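Local coordinates for protein 5-oxoprolinase subunit A (Thermus thermophilus, PDB 2DFA) that probably catalyses the ATP-dependent cleavage of 5-oxoproline to L-glutamate, working as one subunit of a complex with PxpB and PxpC, at residues V69-R74 with K109-L114; A61-P66 with A85-Q90; R168-S173 with G203-L208. All coordinates share one frame; numbering follows the deposited sequence.

Contact 1 (V69-R74 with K109-L114); sequences VGFGRR and KPHGAL
The type I' beta turn from Gly70 to Arg73 meets His111, which with His62 and Asp8 may form a metal site, vacant here. His111 NE2 donates to Phe71 O at 2.8 Å, the oxygen lying close to the imidazole plane. A chi1 of 162° sets His111 CG anti to the backbone N and carries it toward the turn. The imidazole directs its edge at the Phe71 face in an offset T-shaped stack, planes at 84°. The Arg73 chain is bent at chi2, and its guanidinium lies with His111 CE1 3.8 Å from Arg73 CZ, over the centre of one face. Ala113 N donates to Gly72 O over 3.0 Å. Water 1 gives one hydrogen to Gly72 O and the other to His111 O, and Ala113 CB packs 3.5 Å from Arg74 C. An alanine in place of His111 would probably leave Phe71 O without its donor and open a gap beside the Phe71 ring and over the Arg73 guanidinium face. Because the turn takes NE2, ND1 faces His62, consistent with the carbonyl of Phe71 fixing the ring's rotation and, if a metal binds here, acting from its second shell.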
# COMPACT_ATOMS: atom_id res chain seq x y z
N VAL A 69 -1.26 8.08 -0.02
CA VAL A 69 -2.33 8.81 -0.68
C VAL A 69 -2.46 10.22 -0.11
O VAL A 69 -2.80 11.15 -0.84
CB VAL A 69 -3.69 8.05 -0.56
CG1 VAL A 69 -4.19 8.04 0.88
CG2 VAL A 69 -4.72 8.69 -1.49
N GLY A 70 -2.15 10.38 1.18
CA GLY A 70 -2.24 11.70 1.79
C GLY A 70 -0.94 12.49 1.71
O GLY A 70 -0.85 13.62 2.20
N PHE A 71 0.07 11.89 1.08
CA PHE A 71 1.39 12.51 0.91
C PHE A 71 2.01 12.89 2.25
O PHE A 71 2.80 13.84 2.34
CB PHE A 71 1.28 13.75 0.02
CG PHE A 71 2.60 14.19 -0.57
CD1 PHE A 71 3.28 13.37 -1.48
CD2 PHE A 71 3.16 15.42 -0.23
CE1 PHE A 71 4.50 13.77 -2.03
CE2 PHE A 71 4.38 15.83 -0.78
CZ PHE A 71 5.05 15.00 -1.69
N GLY A 72 1.67 12.13 3.29
CA GLY A 72 2.19 12.38 4.62
C GLY A 72 1.86 13.76 5.16
O GLY A 72 2.55 14.27 6.03
N ARG A 73 0.79 14.36 4.64
CA ARG A 73 0.38 15.70 5.07
C ARG A 73 -0.74 15.66 6.10
O ARG A 73 -1.24 16.70 6.52
CB ARG A 73 -0.09 16.51 3.86
CG ARG A 73 0.93 16.66 2.75
CD ARG A 73 2.00 17.67 3.12
NE ARG A 73 2.77 18.09 1.96
CZ ARG A 73 3.73 19.01 1.99
NH1 ARG A 73 4.03 19.62 3.13
NH2 ARG A 73 4.38 19.33 0.88
N ARG A 74 -1.14 14.46 6.50
CA ARG A 74 -2.22 14.31 7.46
C ARG A 74 -1.77 13.76 8.80
O ARG A 74 -1.05 12.77 8.87
CB ARG A 74 -3.32 13.42 6.86
CG ARG A 74 -3.83 13.94 5.51
CD ARG A 74 -4.98 13.11 4.95
NE ARG A 74 -4.58 11.74 4.60
CZ ARG A 74 -5.38 10.89 3.97
NH1 ARG A 74 -6.61 11.27 3.63
NH2 ARG A 74 -4.97 9.65 3.69
N LYS A 109 15.50 15.27 8.36
CA LYS A 109 14.50 16.31 8.51
C LYS A 109 13.12 15.68 8.25
O LYS A 109 12.83 15.27 7.13
CB LYS A 109 14.72 17.43 7.50
CG LYS A 109 13.63 18.49 7.49
CD LYS A 109 13.82 19.44 6.31
CE LYS A 109 12.71 20.47 6.21
NZ LYS A 109 12.84 21.25 4.95
N PRO A 110 12.28 15.62 9.28
CA PRO A 110 10.93 15.04 9.17
C PRO A 110 10.10 15.76 8.10
O PRO A 110 10.30 16.95 7.86
CB PRO A 110 10.34 15.24 10.56
CG PRO A 110 11.57 15.25 11.45
CD PRO A 110 12.55 16.06 10.66
N HIS A 111 9.16 15.04 7.50
CA HIS A 111 8.30 15.61 6.46
C HIS A 111 6.86 15.86 6.89
O HIS A 111 6.31 15.13 7.72
CB HIS A 111 8.26 14.69 5.24
CG HIS A 111 7.11 14.96 4.32
ND1 HIS A 111 7.11 16.01 3.42
CD2 HIS A 111 5.90 14.37 4.20
CE1 HIS A 111 5.95 16.05 2.79
NE2 HIS A 111 5.19 15.06 3.25
N GLY A 112 6.26 16.89 6.30
CA GLY A 112 4.87 17.24 6.54
C GLY A 112 4.29 17.14 7.94
O GLY A 112 4.80 17.73 8.88
N ALA A 113 3.19 16.39 8.06
CA ALA A 113 2.50 16.24 9.34
C ALA A 113 3.37 15.68 10.46
O ALA A 113 3.14 15.99 11.63
CB ALA A 113 1.25 15.40 9.16
N LEU A 114 4.35 14.85 10.11
CA LEU A 114 5.24 14.29 11.14
C LEU A 114 6.06 15.44 11.72
O LEU A 114 6.26 15.52 12.93
CB LEU A 114 6.18 13.23 10.54
CG LEU A 114 7.20 12.58 11.49
CD1 LEU A 114 6.50 11.98 12.70
CD2 LEU A 114 7.98 11.51 10.73
O HOH W 1 4.61 13.00 7.25

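Contact 2 (A61-P66 with A85-Q90); sequences AHPGFP and ADVLYQ
Gln90 lays its terminal amide against the backbone of Gly64 and bonds to both its polar atoms. Gln90 OE1 accepts from Gly64 N at 3.0 Å, and Gln90 NE2 donates to Gly64 O at 2.9 Å in the carbonyl plane, on a lone pair. CD is anti to CA (chi2 178°), which stretches the chain beyond CG toward the loop. Gln90 NE2 also donates to Asp86 O, one turn back, at 3.2 Å. That bond comes from above the carbonyl plane, while the helical N-H of Gln90 reaches Asp86 O from the opposite face. The two bonds from NE2, with the one to OE1, hold the rotation of the amide. The contact belongs to a beta-alpha unit of the curled parallel sheet: strand 58-62 leads into the loop that carries Pro63 and Gly64, and helix 80-100 packs back over it. Pro63 sets CB 3.8 Å from Gln90 OE1, while its CG meets Val87 CG1 more loosely at 4.4 Å. The Pro66 ring and the Asp86 side chain cross at about a right angle, CD lying 3.7 Å from OD2. Asp86 also packs on Pro42 of a neighbouring subunit, whose Cys35 O takes a hydrogen bond from Tyr89 OH.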
# COMPACT_ATOMS: atom_id res chain seq x y z
N ALA A 61 17.73 12.57 4.91
CA ALA A 61 16.48 11.81 4.90
C ALA A 61 15.29 12.71 5.24
O ALA A 61 15.38 13.58 6.10
CB ALA A 61 16.56 10.64 5.88
N HIS A 62 14.18 12.47 4.56
CA HIS A 62 12.95 13.23 4.76
C HIS A 62 11.86 12.22 5.14
O HIS A 62 10.92 11.99 4.39
CB HIS A 62 12.61 13.94 3.44
CG HIS A 62 11.67 15.10 3.59
ND1 HIS A 62 11.67 15.92 4.69
CD2 HIS A 62 10.77 15.63 2.72
CE1 HIS A 62 10.81 16.91 4.50
NE2 HIS A 62 10.26 16.75 3.31
N PRO A 63 11.97 11.60 6.33
CA PRO A 63 10.97 10.62 6.78
C PRO A 63 9.59 11.21 7.06
O PRO A 63 9.46 12.34 7.52
CB PRO A 63 11.62 10.01 8.01
CG PRO A 63 12.40 11.17 8.59
CD PRO A 63 13.04 11.76 7.34
N GLY A 64 8.56 10.42 6.77
CA GLY A 64 7.20 10.88 7.01
C GLY A 64 6.27 9.80 7.52
O GLY A 64 6.68 8.65 7.73
N PHE A 65 5.01 10.17 7.73
CA PHE A 65 3.99 9.23 8.18
C PHE A 65 3.70 8.21 7.08
O PHE A 65 3.91 8.49 5.89
CB PHE A 65 2.68 9.96 8.50
CG PHE A 65 2.64 10.63 9.84
CD1 PHE A 65 3.07 9.97 10.99
CD2 PHE A 65 2.11 11.91 9.98
CE1 PHE A 65 2.96 10.57 12.25
CE2 PHE A 65 1.99 12.52 11.23
CZ PHE A 65 2.42 11.85 12.36
N PRO A 66 3.21 7.02 7.45
CA PRO A 66 2.89 6.01 6.45
C PRO A 66 1.51 6.35 5.87
O PRO A 66 0.50 5.75 6.25
CB PRO A 66 2.88 4.72 7.27
CG PRO A 66 2.34 5.18 8.59
CD PRO A 66 3.11 6.47 8.82
N ALA A 85 10.24 3.36 15.04
CA ALA A 85 10.45 2.29 14.08
C ALA A 85 10.31 2.77 12.63
O ALA A 85 11.11 2.40 11.77
CB ALA A 85 9.45 1.14 14.34
N ASP A 86 9.30 3.59 12.37
CA ASP A 86 9.08 4.10 11.02
C ASP A 86 10.23 4.99 10.56
O ASP A 86 10.66 4.90 9.41
CB ASP A 86 7.77 4.89 10.97
CG ASP A 86 6.55 3.98 10.97
OD1 ASP A 86 6.74 2.74 11.05
OD2 ASP A 86 5.42 4.49 10.87
N VAL A 87 10.73 5.84 11.44
CA VAL A 87 11.85 6.72 11.10
C VAL A 87 13.11 5.90 10.85
O VAL A 87 13.85 6.16 9.89
CB VAL A 87 12.10 7.76 12.22
CG1 VAL A 87 13.41 8.52 11.95
CG2 VAL A 87 10.93 8.74 12.27
N LEU A 88 13.38 4.91 11.70
CA LEU A 88 14.56 4.07 11.52
C LEU A 88 14.52 3.36 10.16
O LEU A 88 15.50 3.33 9.42
CB LEU A 88 14.65 3.00 12.60
CG LEU A 88 15.55 3.25 13.80
CD1 LEU A 88 15.54 2.03 14.71
CD2 LEU A 88 16.97 3.54 13.33
N TYR A 89 13.36 2.78 9.87
CA TYR A 89 13.14 2.06 8.63
C TYR A 89 13.46 2.94 7.43
O TYR A 89 14.16 2.54 6.51
CB TYR A 89 11.67 1.60 8.56
CG TYR A 89 11.32 0.77 7.35
CD1 TYR A 89 11.13 1.37 6.09
CD2 TYR A 89 11.16 -0.61 7.45
CE1 TYR A 89 10.80 0.61 4.97
CE2 TYR A 89 10.84 -1.38 6.33
CZ TYR A 89 10.66 -0.77 5.10
OH TYR A 89 10.36 -1.52 4.00
N GLN A 90 12.92 4.16 7.45
CA GLN A 90 13.11 5.09 6.34
C GLN A 90 14.55 5.57 6.19
O GLN A 90 15.08 5.61 5.08
CB GLN A 90 12.17 6.28 6.52
CG GLN A 90 10.70 5.88 6.31
CD GLN A 90 9.74 7.03 6.53
OE1 GLN A 90 9.55 7.87 5.66
NE2 GLN A 90 9.13 7.07 7.71

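Contact 3 (R168-S173 with G203-L208); sequences RAYLRS and GKVEAL
Tyr170 and Leu208 are joined by the one direct hydrogen bond between the two segments. Leu208 N donates to Tyr170 O over 2.7 Å, with an N-H...O angle of 172°, the donor nearly in line with the carbonyl bond. The same oxygen has a CA-H...O contact from Ala207 CA at 3.4 Å. Water 2 adds a solvent-mediated link, accepting from Tyr170 N and donating to Glu206 O.

The aromatic contact is a CH-pi interaction. Val205 CG1 stands over one face of the Tyr170 ring, shifted from the middle toward the rim near CG, 3.8 Å from that atom. It gets there by taking the place between the backbone N and the carbonyl carbon (chi1 70°), and the two side chains cross at about a right angle.

Apolar packing completes the contact. Ala169 CB approaches Leu208 CB at 4.3 Å, and Leu171 CD2 reaches the same CB at 4.2 Å, the two leucine side chains lying side by side and pointing the same way. Ala207 CB rests against Arg172, 4.0 Å from its CG. The guanidinium of Arg172 turns to Gly210 O and its backbone N to Asp209, in the connection between strands 204-206 and 212-214.

Segment 168-173, part of the long loop between strand 160-164 and helix 189-201, is thus laid against the two-stranded antiparallel sheet. Tyr170 OH bonds back to Phe165 N, while Arg195 and Met199 of helix 189-201 and Val213 of strand 212-214 pack against both Tyr170 and Val205.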
# COMPACT_ATOMS: atom_id res chain seq x y z
N ARG A 168 7.96 32.01 4.18
CA ARG A 168 6.87 32.04 5.15
C ARG A 168 6.96 33.26 6.05
O ARG A 168 8.05 33.68 6.43
CB ARG A 168 6.90 30.77 6.02
CG ARG A 168 6.61 29.50 5.24
CD ARG A 168 5.18 29.49 4.71
NE ARG A 168 4.20 29.53 5.79
CZ ARG A 168 4.02 28.54 6.66
NH1 ARG A 168 4.75 27.43 6.58
NH2 ARG A 168 3.11 28.66 7.62
N ALA A 169 5.80 33.84 6.37
CA ALA A 169 5.77 35.01 7.24
C ALA A 169 5.97 34.58 8.68
O ALA A 169 5.57 33.47 9.07
CB ALA A 169 4.44 35.74 7.09
N TYR A 170 6.58 35.45 9.47
CA TYR A 170 6.84 35.20 10.88
C TYR A 170 6.01 36.13 11.75
O TYR A 170 5.60 37.21 11.31
CB TYR A 170 8.32 35.41 11.21
CG TYR A 170 9.22 34.29 10.77
CD1 TYR A 170 9.45 34.02 9.42
CD2 TYR A 170 9.88 33.49 11.72
CE1 TYR A 170 10.30 32.99 9.02
CE2 TYR A 170 10.73 32.46 11.33
CZ TYR A 170 10.94 32.22 9.99
OH TYR A 170 11.77 31.19 9.61
N LEU A 171 5.76 35.72 12.98
CA LEU A 171 5.00 36.53 13.93
C LEU A 171 5.99 37.02 14.98
O LEU A 171 7.07 36.45 15.13
CB LEU A 171 3.90 35.70 14.59
CG LEU A 171 2.87 35.04 13.67
CD1 LEU A 171 1.87 34.26 14.51
CD2 LEU A 171 2.15 36.09 12.83
N ARG A 172 5.63 38.07 15.71
CA ARG A 172 6.52 38.61 16.74
C ARG A 172 6.96 37.53 17.72
O ARG A 172 8.06 37.60 18.28
CB ARG A 172 5.85 39.75 17.49
CG ARG A 172 5.66 41.01 16.66
CD ARG A 172 5.15 42.16 17.52
NE ARG A 172 6.11 42.54 18.55
CZ ARG A 172 7.30 43.10 18.31
NH1 ARG A 172 7.68 43.34 17.07
NH2 ARG A 172 8.10 43.41 19.32
N SER A 173 6.11 36.53 17.93
CA SER A 173 6.42 35.44 18.84
C SER A 173 7.68 34.68 18.41
O SER A 173 8.31 34.00 19.22
CB SER A 173 5.24 34.46 18.91
OG SER A 173 5.01 33.87 17.64
N GLY A 203 20.33 38.21 10.61
CA GLY A 203 19.77 37.31 11.61
C GLY A 203 18.39 37.79 12.10
O GLY A 203 17.98 37.54 13.23
N LYS A 204 17.69 38.52 11.21
CA LYS A 204 16.36 38.99 11.56
C LYS A 204 15.42 38.96 10.36
O LYS A 204 15.82 38.95 9.20
CB LYS A 204 16.49 40.43 12.08
CG LYS A 204 17.02 40.50 13.51
CD LYS A 204 17.15 41.94 14.01
CE LYS A 204 17.52 42.01 15.49
NZ LYS A 204 18.76 41.29 15.74
N VAL A 205 14.11 38.88 10.67
CA VAL A 205 13.11 38.97 9.62
C VAL A 205 11.91 39.81 10.06
O VAL A 205 11.50 39.82 11.21
CB VAL A 205 12.65 37.56 9.27
CG1 VAL A 205 11.83 36.98 10.42
CG2 VAL A 205 11.81 37.58 8.01
N GLU A 206 11.36 40.58 9.09
CA GLU A 206 10.15 41.33 9.39
C GLU A 206 9.07 40.41 9.96
O GLU A 206 8.94 39.24 9.61
CB GLU A 206 9.65 41.96 8.08
CG GLU A 206 8.58 43.03 8.31
CD GLU A 206 8.02 43.48 6.99
OE1 GLU A 206 8.69 43.32 5.98
OE2 GLU A 206 6.90 44.01 6.98
N ALA A 207 8.31 40.96 10.93
CA ALA A 207 7.20 40.20 11.47
C ALA A 207 5.86 40.70 10.90
O ALA A 207 5.63 41.88 10.70
CB ALA A 207 7.21 40.35 12.99
N LEU A 208 4.99 39.73 10.60
CA LEU A 208 3.70 40.07 10.01
C LEU A 208 2.86 40.96 10.94
O LEU A 208 2.14 41.86 10.51
CB LEU A 208 2.97 38.76 9.70
CG LEU A 208 1.58 38.94 9.08
CD1 LEU A 208 1.63 39.73 7.77
CD2 LEU A 208 0.91 37.61 8.76
O HOH W 2 7.01 37.84 8.25

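In the fold
Contacts 1 and 2 lie side by side, their centres about 10 Å apart, and their segments alternate along the chain: strand 58-62 and its loop supply the first segment of each, and helices 80-100 and 112-120 follow in turn. They meet directly, through His111 N to Pro63 O and Lys109 O to His62 ND1; these bonds join strand 58-62 and its loop to the segment carrying His111, bringing His62 and His111 together at the possible metal site. Contact 3 comes later in the chain, its centre about 25 Å from that of contact 1 and about 30 Å from that of contact 2. It touches neither and joins a peripheral loop to the small antiparallel sheet. Contacts 1 and 2 also face neighbouring subunits, whereas contact 3 touches none within the assembly.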